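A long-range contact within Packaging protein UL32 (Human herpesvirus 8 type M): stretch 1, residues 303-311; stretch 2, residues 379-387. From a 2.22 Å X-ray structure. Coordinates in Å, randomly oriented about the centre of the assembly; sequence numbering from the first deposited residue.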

# COMPACT_ATOMS: atom_id res chain seq x y z
N ALA D 303 13.25 -42.45 -13.32
CA ALA D 303 13.51 -43.40 -12.25
C ALA D 303 13.32 -44.85 -12.65
O ALA D 303 13.81 -45.74 -11.95
CB ALA D 303 12.60 -43.11 -11.06
N ALA D 304 12.64 -45.11 -13.75
CA ALA D 304 12.23 -46.46 -14.10
C ALA D 304 13.08 -47.08 -15.20
O ALA D 304 12.99 -48.30 -15.40
CB ALA D 304 10.77 -46.46 -14.54
N HIS D 305 13.92 -46.31 -15.87
CA HIS D 305 14.59 -46.82 -17.04
C HIS D 305 16.00 -46.26 -17.18
O HIS D 305 16.21 -45.05 -17.02
CB HIS D 305 13.80 -46.48 -18.30
CG HIS D 305 14.23 -47.26 -19.50
ND1 HIS D 305 15.46 -47.09 -20.11
CD2 HIS D 305 13.58 -48.21 -20.22
CE1 HIS D 305 15.55 -47.90 -21.15
NE2 HIS D 305 14.42 -48.58 -21.24
N PRO D 306 16.97 -47.12 -17.56
CA PRO D 306 18.38 -46.73 -17.43
C PRO D 306 18.84 -45.66 -18.39
O PRO D 306 19.86 -45.02 -18.11
CB PRO D 306 19.13 -48.05 -17.69
CG PRO D 306 18.13 -49.12 -17.36
CD PRO D 306 16.81 -48.56 -17.80
N GLU D 307 18.21 -45.48 -19.54
CA GLU D 307 18.69 -44.49 -20.49
C GLU D 307 17.76 -43.28 -20.64
O GLU D 307 17.99 -42.45 -21.52
CB GLU D 307 18.97 -45.15 -21.84
CG GLU D 307 18.01 -46.25 -22.14
CD GLU D 307 18.42 -47.12 -23.33
OE1 GLU D 307 19.22 -46.66 -24.17
OE2 GLU D 307 17.92 -48.27 -23.41
N ALA D 308 16.75 -43.14 -19.76
CA ALA D 308 15.88 -41.97 -19.87
C ALA D 308 16.63 -40.68 -19.53
O ALA D 308 16.54 -39.72 -20.32
CB ALA D 308 14.64 -42.15 -18.98
N PRO D 309 17.40 -40.59 -18.42
CA PRO D 309 18.11 -39.33 -18.14
C PRO D 309 18.94 -38.81 -19.30
O PRO D 309 18.82 -37.63 -19.68
CB PRO D 309 18.98 -39.71 -16.94
CG PRO D 309 18.16 -40.68 -16.20
CD PRO D 309 17.47 -41.51 -17.26
N LYS D 310 19.78 -39.65 -19.88
CA LYS D 310 20.62 -39.17 -20.95
C LYS D 310 19.83 -38.98 -22.24
O LYS D 310 20.14 -38.07 -23.02
CB LYS D 310 21.77 -40.14 -21.18
CG LYS D 310 23.03 -39.46 -21.65
CD LYS D 310 23.92 -40.41 -22.44
CE LYS D 310 24.59 -39.69 -23.62
NZ LYS D 310 25.69 -38.75 -23.19
N ALA D 311 18.79 -39.80 -22.45
CA ALA D 311 17.97 -39.68 -23.67
C ALA D 311 17.25 -38.35 -23.73
O ALA D 311 17.24 -37.67 -24.76
CB ALA D 311 16.95 -40.81 -23.73
N VAL D 379 18.62 -34.21 -10.01
CA VAL D 379 18.96 -35.03 -8.86
C VAL D 379 19.34 -36.46 -9.25
O VAL D 379 20.15 -37.09 -8.56
CB VAL D 379 17.76 -35.02 -7.89
CG1 VAL D 379 17.98 -35.93 -6.74
CG2 VAL D 379 17.49 -33.60 -7.39
N VAL D 380 18.80 -36.96 -10.36
CA VAL D 380 18.90 -38.37 -10.73
C VAL D 380 20.30 -38.74 -11.21
O VAL D 380 20.97 -37.97 -11.91
CB VAL D 380 17.86 -38.67 -11.81
CG1 VAL D 380 18.19 -37.88 -13.07
CG2 VAL D 380 17.77 -40.15 -12.08
N SER D 381 20.75 -39.95 -10.84
CA SER D 381 21.94 -40.58 -11.41
C SER D 381 21.55 -41.97 -11.91
O SER D 381 21.28 -42.87 -11.10
CB SER D 381 23.05 -40.69 -10.38
OG SER D 381 24.05 -41.57 -10.85
N GLU D 382 21.45 -42.12 -13.24
CA GLU D 382 21.10 -43.42 -13.83
C GLU D 382 22.14 -44.48 -13.55
O GLU D 382 21.83 -45.68 -13.61
CB GLU D 382 20.89 -43.29 -15.34
CG GLU D 382 22.08 -42.81 -16.16
CD GLU D 382 22.34 -41.33 -16.05
OE1 GLU D 382 23.02 -40.78 -16.95
OE2 GLU D 382 21.84 -40.70 -15.08
N ASP D 383 23.39 -44.07 -13.28
CA ASP D 383 24.44 -45.02 -12.94
C ASP D 383 24.17 -45.65 -11.58
O ASP D 383 24.18 -46.88 -11.45
CB ASP D 383 25.78 -44.32 -12.96
CG ASP D 383 26.07 -43.67 -14.30
OD1 ASP D 383 25.78 -44.29 -15.34
OD2 ASP D 383 26.56 -42.52 -14.31
N VAL D 384 23.96 -44.84 -10.54
CA VAL D 384 23.64 -45.39 -9.22
C VAL D 384 22.45 -46.30 -9.31
O VAL D 384 22.43 -47.41 -8.76
CB VAL D 384 23.38 -44.26 -8.20
CG1 VAL D 384 22.93 -44.85 -6.90
CG2 VAL D 384 24.63 -43.44 -7.98
N LEU D 385 21.41 -45.86 -10.00
CA LEU D 385 20.15 -46.57 -9.92
C LEU D 385 20.20 -47.89 -10.67
O LEU D 385 19.57 -48.87 -10.25
CB LEU D 385 19.02 -45.70 -10.45
CG LEU D 385 18.62 -44.49 -9.62
CD1 LEU D 385 17.25 -44.00 -10.12
CD2 LEU D 385 18.60 -44.79 -8.11
N PHE D 386 20.91 -47.93 -11.80
CA PHE D 386 20.70 -49.02 -12.74
C PHE D 386 21.94 -49.81 -13.15
O PHE D 386 21.77 -50.87 -13.74
CB PHE D 386 19.99 -48.50 -14.01
CG PHE D 386 18.50 -48.44 -13.83
CD1 PHE D 386 17.75 -49.60 -13.75
CD2 PHE D 386 17.87 -47.23 -13.65
CE1 PHE D 386 16.39 -49.56 -13.53
CE2 PHE D 386 16.51 -47.17 -13.44
CZ PHE D 386 15.77 -48.34 -13.39
N ARG D 387 23.14 -49.35 -12.85
CA ARG D 387 24.32 -50.13 -13.15
C ARG D 387 24.68 -51.06 -12.01
O ARG D 387 24.57 -50.70 -10.83
CB ARG D 387 25.49 -49.22 -13.49
CG ARG D 387 25.22 -48.52 -14.79
CD ARG D 387 26.47 -48.16 -15.52
NE ARG D 387 26.11 -47.68 -16.85
CZ ARG D 387 25.85 -48.48 -17.88
NH1 ARG D 387 25.91 -49.80 -17.71
NH2 ARG D 387 25.55 -47.97 -19.06

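Segments distant in sequence need not share a single hydrogen bond to pack well, and this pair from the packaging protein UL32 illustrates the point. The first stretch is a bend between helices: one helix ends with Ala303 and Ala304, His305 leaves helical geometry, and a type I turn from His305 to Ala308 leads into the next helix, with Glu307 at its N-cap position. The turn's own backbone bond, from Ala308 N to His305 O, is weak at 3.4 Å. A side chain supports it, as Glu307 N donates to His305 ND1 at 3.2 Å in nearly linear geometry. The second stretch carries a short helix, residues 382 to 386, capped by Ser381, whose OG accepts from Val384 N at 3.3 Å. The backbones come closest at Pro306 and Glu382, whose CA atoms lie 5.6 Å apart.

With each backbone organised locally, the contact itself, burying 416 Å² in all, is left to van der Waals packing, a CH-pi contact and backbone oxygens near the ring of Phe386, with no hydrogen bond across. Its centrepiece is Phe386, the residue most covered by the opposing stretch. With chi1 at -83° (m), its ring reaches the bend and meets different chemistry around its outline. Pro306 lies over one face: its CG is 4.0 Å from the centroid of the Phe386 ring, 27° off the normal, a CH-pi contact, and 3.6 Å from Phe386 CG. A proline ring suits this position because it is compact and offers C-H groups to the aromatic face. At the ring edge, Ala303 O approaches Phe386 CE2 to 3.4 Å, bringing a partially negative carbonyl oxygen to the positive rim of the aromatic ring. Ala304 O lies 3.4 Å from Phe386 CZ, in an oblique position. The CB atoms of Ala303 and Ala304 point away from the second stretch, so these residues meet the ring through their backbone.

Farther along, Pro309 and Glu382 direct their CA-to-CB bonds toward each other's stretch. Glu382 CB packs 3.4 Å from Pro306 O, and its chi1 of 61° (p) and chi2 of -76° (m) carry the carboxylate alongside the second proline, with Glu382 OE2 3.6 Å from Pro309 CB. Here the glutamate contributes van der Waals contact and forms no salt bridge across the interface; its partly exposed position is compatible with a charged group. Pro309 also touches buried Val380, with Pro309 CG 4.2 Å from Val380 CG2, a looser apolar contact. The general lesson is that two rigid prolines, one aromatic ring and backbone carbonyl oxygens can join distant segments without a hydrogen bond between them.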